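Local coordinates for protein dual function macrocyclase-peptidase POPB (Galerina marginata, PDB 5N4B) that cleaves a peptide precursor on the C-terminal side of proline and macrocyclises the resulting intermediate in the biosynthesis of amanitin toxins, at residues L454-Y466 with K473-K485. The protein carries 1 engineered substitution. Residues are numbered along the deposited sequence; the frame is centred on the assembly and turned at random.
Sequences LDPDDFESTQVWY and KIPMFIVRHKSTK
Tyr-466 and Ile-474 form the tightly packed end of this antiparallel pairing. CB of Ile-474 sits over one face of the Tyr-466 ring, offset toward its rim, 3.8 Å from the ring centroid. The tyrosine's first torsion (chi1 68°) sets CG between backbone N and carbonyl carbon, which turns the ring across its partner strand; its OH is hydrogen-bonded to Asp-553 O. SD of Met-476, 5.4 Å from the ring centroid of Tyr-466 and oblique to it, adds a Met-aromatic contact, and helix 548-563 packs on this same face. Further along it, CG2 of Val-464 touches CD1 of Ile-478 at 3.7 Å, the two side chains crossing at about a right angle. On the reverse face, CB of Pro-475 lies 3.6 Å from the centroid of the six-membered ring of Trp-465 and almost exactly on its normal, a CH-pi contact although the indole is exposed.

Toward the far end the contact becomes polar and partly hydrated. Arg-480 presents NE (2.9 Å) and NH2 (3.1 Å) side-on to OE2 of Glu-460, both from the same side of the tilted carboxylate, a salt bridge in which both N-H groups serve one oxygen. A water joins that oxygen to Thr-462 OG1 and Ile-478 O. Beyond it, Lys-482, extended beyond CG, hydrogen-bonds through NZ to Asp-457 O (2.9 Å). The reverse face here stays packed: the edge of His-481 meets the face of Phe-459, planes at 84°, against helix 510-519.

With the short connection between the strands, paired backbone bonds from Glu-460/Arg-480 to Tyr-466/Ile-474 make a beta hairpin. Strand 473-481 pairs antiparallel with strand 522-526, leaving strand 459-467 outermost in the mixed sheet of the prolyl oligopeptidase alpha/beta-hydrolase domain.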
# COMPACT_ATOMS: atom_id res chain seq x y z
N LEU A 454 -5.43 15.15 20.61
CA LEU A 454 -4.01 14.90 20.61
C LEU A 454 -3.25 16.20 20.37
O LEU A 454 -3.64 17.02 19.56
CB LEU A 454 -3.65 14.00 19.42
CG LEU A 454 -3.92 12.54 19.48
CD1 LEU A 454 -3.65 11.91 18.13
CD2 LEU A 454 -3.10 11.86 20.62
N ASP A 455 -2.08 16.30 21.00
CA ASP A 455 -1.09 17.30 20.61
C ASP A 455 0.12 16.55 20.08
O ASP A 455 0.83 15.86 20.85
CB ASP A 455 -0.70 18.20 21.79
CG ASP A 455 0.28 19.34 21.39
OD1 ASP A 455 0.87 19.31 20.30
OD2 ASP A 455 0.46 20.28 22.23
N PRO A 456 0.40 16.64 18.80
CA PRO A 456 1.53 15.90 18.26
C PRO A 456 2.86 16.20 18.92
O PRO A 456 3.75 15.35 18.93
CB PRO A 456 1.53 16.30 16.79
CG PRO A 456 0.15 16.68 16.49
CD PRO A 456 -0.36 17.33 17.75
N ASP A 457 3.02 17.39 19.49
CA ASP A 457 4.24 17.77 20.18
C ASP A 457 4.48 16.96 21.45
O ASP A 457 5.59 17.00 21.97
CB ASP A 457 4.21 19.25 20.61
CG ASP A 457 4.26 20.20 19.42
OD1 ASP A 457 4.62 19.78 18.29
OD2 ASP A 457 3.92 21.39 19.63
N ASP A 458 3.48 16.23 21.93
CA ASP A 458 3.62 15.37 23.09
C ASP A 458 4.33 14.05 22.78
O ASP A 458 4.55 13.25 23.72
CB ASP A 458 2.25 15.02 23.70
CG ASP A 458 1.54 16.17 24.34
OD1 ASP A 458 2.18 17.18 24.65
OD2 ASP A 458 0.30 16.06 24.57
N PHE A 459 4.65 13.80 21.52
CA PHE A 459 5.18 12.52 21.09
C PHE A 459 6.55 12.72 20.46
O PHE A 459 6.78 13.68 19.73
CB PHE A 459 4.21 11.84 20.13
CG PHE A 459 2.84 11.59 20.74
CD1 PHE A 459 1.87 12.59 20.71
CD2 PHE A 459 2.53 10.40 21.42
CE1 PHE A 459 0.62 12.41 21.27
CE2 PHE A 459 1.27 10.21 21.97
CZ PHE A 459 0.33 11.21 21.91
N GLU A 460 7.39 11.75 20.68
CA GLU A 460 8.76 11.73 20.18
C GLU A 460 8.99 10.46 19.39
O GLU A 460 8.58 9.37 19.80
CB GLU A 460 9.75 11.72 21.34
CG GLU A 460 11.21 11.61 20.96
CD GLU A 460 12.06 11.14 22.11
OE1 GLU A 460 12.89 11.97 22.55
OE2 GLU A 460 11.97 9.94 22.52
N SER A 461 9.68 10.59 18.28
CA SER A 461 10.20 9.44 17.57
C SER A 461 11.70 9.53 17.52
O SER A 461 12.28 10.62 17.33
CB SER A 461 9.63 9.25 16.18
OG SER A 461 10.10 10.25 15.32
N THR A 462 12.34 8.40 17.70
CA THR A 462 13.79 8.27 17.58
C THR A 462 14.08 7.01 16.77
O THR A 462 13.20 6.18 16.54
CB THR A 462 14.52 8.13 18.91
OG1 THR A 462 14.03 6.97 19.61
CG2 THR A 462 14.33 9.40 19.77
N GLN A 463 15.30 6.88 16.31
CA GLN A 463 15.75 5.72 15.59
C GLN A 463 16.92 5.11 16.34
O GLN A 463 17.89 5.81 16.67
CB GLN A 463 16.14 6.11 14.17
CG GLN A 463 16.52 4.93 13.28
CD GLN A 463 16.80 5.44 11.88
OE1 GLN A 463 17.69 6.26 11.66
NE2 GLN A 463 16.02 4.97 10.95
N VAL A 464 16.81 3.83 16.62
CA VAL A 464 17.85 3.07 17.29
C VAL A 464 18.31 1.94 16.36
O VAL A 464 17.66 1.62 15.37
CB VAL A 464 17.38 2.52 18.65
CG1 VAL A 464 16.96 3.64 19.53
CG2 VAL A 464 16.27 1.52 18.50
N TRP A 465 19.48 1.37 16.63
CA TRP A 465 20.01 0.29 15.83
C TRP A 465 20.21 -0.93 16.70
O TRP A 465 20.67 -0.83 17.85
CB TRP A 465 21.34 0.68 15.16
CG TRP A 465 21.22 1.79 14.18
CD1 TRP A 465 21.08 3.11 14.44
CD2 TRP A 465 21.23 1.64 12.78
NE1 TRP A 465 20.96 3.80 13.27
CE2 TRP A 465 21.08 2.93 12.23
CE3 TRP A 465 21.35 0.56 11.93
CZ2 TRP A 465 21.05 3.13 10.82
CZ3 TRP A 465 21.34 0.74 10.58
CH2 TRP A 465 21.20 2.03 10.03
N TYR A 466 19.86 -2.08 16.16
CA TYR A 466 20.04 -3.38 16.83
C TYR A 466 20.72 -4.34 15.87
O TYR A 466 20.86 -4.07 14.69
CB TYR A 466 18.71 -3.95 17.37
CG TYR A 466 17.74 -4.38 16.29
CD1 TYR A 466 16.90 -3.48 15.66
CD2 TYR A 466 17.65 -5.71 15.92
CE1 TYR A 466 16.02 -3.89 14.68
CE2 TYR A 466 16.77 -6.11 14.95
CZ TYR A 466 15.96 -5.21 14.34
OH TYR A 466 15.07 -5.65 13.37
N LYS A 473 23.30 -4.91 11.19
CA LYS A 473 22.73 -3.83 11.96
C LYS A 473 21.47 -3.32 11.27
O LYS A 473 21.47 -3.04 10.07
CB LYS A 473 23.75 -2.72 12.12
CG LYS A 473 25.03 -3.19 12.82
CD LYS A 473 24.76 -3.78 14.19
CE LYS A 473 26.07 -4.16 14.92
NZ LYS A 473 26.97 -5.03 14.06
N ILE A 474 20.39 -3.24 12.04
CA ILE A 474 19.06 -2.91 11.54
C ILE A 474 18.60 -1.67 12.30
O ILE A 474 18.64 -1.67 13.54
CB ILE A 474 18.04 -4.04 11.77
CG1 ILE A 474 18.53 -5.42 11.34
CG2 ILE A 474 16.73 -3.69 11.09
CD1 ILE A 474 18.73 -5.63 9.94
N PRO A 475 18.10 -0.63 11.64
CA PRO A 475 17.50 0.50 12.37
C PRO A 475 16.04 0.24 12.67
O PRO A 475 15.36 -0.54 11.99
CB PRO A 475 17.60 1.67 11.38
CG PRO A 475 17.44 0.96 10.07
CD PRO A 475 18.05 -0.41 10.17
N MET A 476 15.57 0.90 13.72
CA MET A 476 14.20 0.74 14.18
C MET A 476 13.72 2.09 14.72
O MET A 476 14.36 2.69 15.58
CB MET A 476 14.13 -0.28 15.30
CG MET A 476 12.74 -0.43 15.92
SD MET A 476 12.49 -2.00 16.83
CE MET A 476 13.91 -2.06 17.91
N PHE A 477 12.53 2.51 14.28
CA PHE A 477 11.89 3.68 14.87
C PHE A 477 11.18 3.29 16.16
O PHE A 477 10.55 2.23 16.24
CB PHE A 477 10.85 4.25 13.92
CG PHE A 477 11.41 4.80 12.65
CD1 PHE A 477 12.25 5.90 12.65
CD2 PHE A 477 11.06 4.23 11.44
CE1 PHE A 477 12.72 6.42 11.44
CE2 PHE A 477 11.54 4.79 10.21
CZ PHE A 477 12.35 5.86 10.25
N ILE A 478 11.32 4.14 17.18
CA ILE A 478 10.61 3.98 18.45
C ILE A 478 9.83 5.26 18.69
O ILE A 478 10.42 6.35 18.73
CB ILE A 478 11.56 3.67 19.61
CG1 ILE A 478 12.24 2.31 19.34
CG2 ILE A 478 10.78 3.60 20.88
CD1 ILE A 478 13.19 1.79 20.47
N VAL A 479 8.52 5.14 18.88
CA VAL A 479 7.64 6.27 19.12
C VAL A 479 7.07 6.15 20.52
O VAL A 479 6.63 5.06 20.93
CB VAL A 479 6.49 6.35 18.09
CG1 VAL A 479 5.70 7.63 18.29
CG2 VAL A 479 7.06 6.27 16.68
N ARG A 480 7.02 7.29 21.25
CA ARG A 480 6.45 7.29 22.60
C ARG A 480 5.78 8.63 22.88
O ARG A 480 6.12 9.66 22.30
CB ARG A 480 7.52 7.02 23.65
CG ARG A 480 8.62 8.08 23.72
CD ARG A 480 9.46 8.00 24.96
NE ARG A 480 10.66 8.78 24.79
CZ ARG A 480 11.64 8.78 25.69
NH1 ARG A 480 11.50 8.10 26.82
NH2 ARG A 480 12.74 9.46 25.46
N HIS A 481 4.80 8.58 23.76
CA HIS A 481 4.40 9.80 24.45
C HIS A 481 5.58 10.19 25.35
O HIS A 481 6.19 9.32 25.98
CB HIS A 481 3.16 9.55 25.28
CG HIS A 481 2.61 10.78 25.92
ND1 HIS A 481 3.02 11.17 27.18
CD2 HIS A 481 1.71 11.70 25.51
CE1 HIS A 481 2.40 12.30 27.51
NE2 HIS A 481 1.61 12.64 26.51
N LYS A 482 5.89 11.48 25.42
CA LYS A 482 7.15 11.89 26.06
C LYS A 482 7.17 11.67 27.56
O LYS A 482 8.27 11.75 28.14
CB LYS A 482 7.52 13.32 25.65
CG LYS A 482 7.88 13.51 24.21
CD LYS A 482 8.00 15.02 23.88
CE LYS A 482 8.37 15.28 22.47
NZ LYS A 482 8.45 16.76 22.32
N SER A 483 6.06 11.38 28.20
CA SER A 483 6.05 11.03 29.62
C SER A 483 6.48 9.60 29.86
O SER A 483 6.75 9.21 31.00
CB SER A 483 4.66 11.24 30.24
OG SER A 483 3.68 10.35 29.71
N THR A 484 6.56 8.78 28.81
CA THR A 484 6.88 7.38 29.00
C THR A 484 8.40 7.19 29.08
O THR A 484 9.16 7.72 28.26
CB THR A 484 6.31 6.61 27.81
OG1 THR A 484 4.89 6.70 27.86
CG2 THR A 484 6.74 5.14 27.80
N LYS A 485 8.85 6.42 30.06
CA LYS A 485 10.26 6.18 30.28
C LYS A 485 10.66 4.82 29.70
O LYS A 485 9.87 3.88 29.70
CB LYS A 485 10.55 6.20 31.78
CG LYS A 485 10.14 7.49 32.47
CD LYS A 485 11.01 8.64 31.97
CE LYS A 485 10.33 10.00 32.01
NZ LYS A 485 10.33 10.63 33.34
O HOH W 1 0.15 15.10 27.10
O HOH W 2 7.96 16.03 19.39
O HOH W 3 11.65 7.50 21.08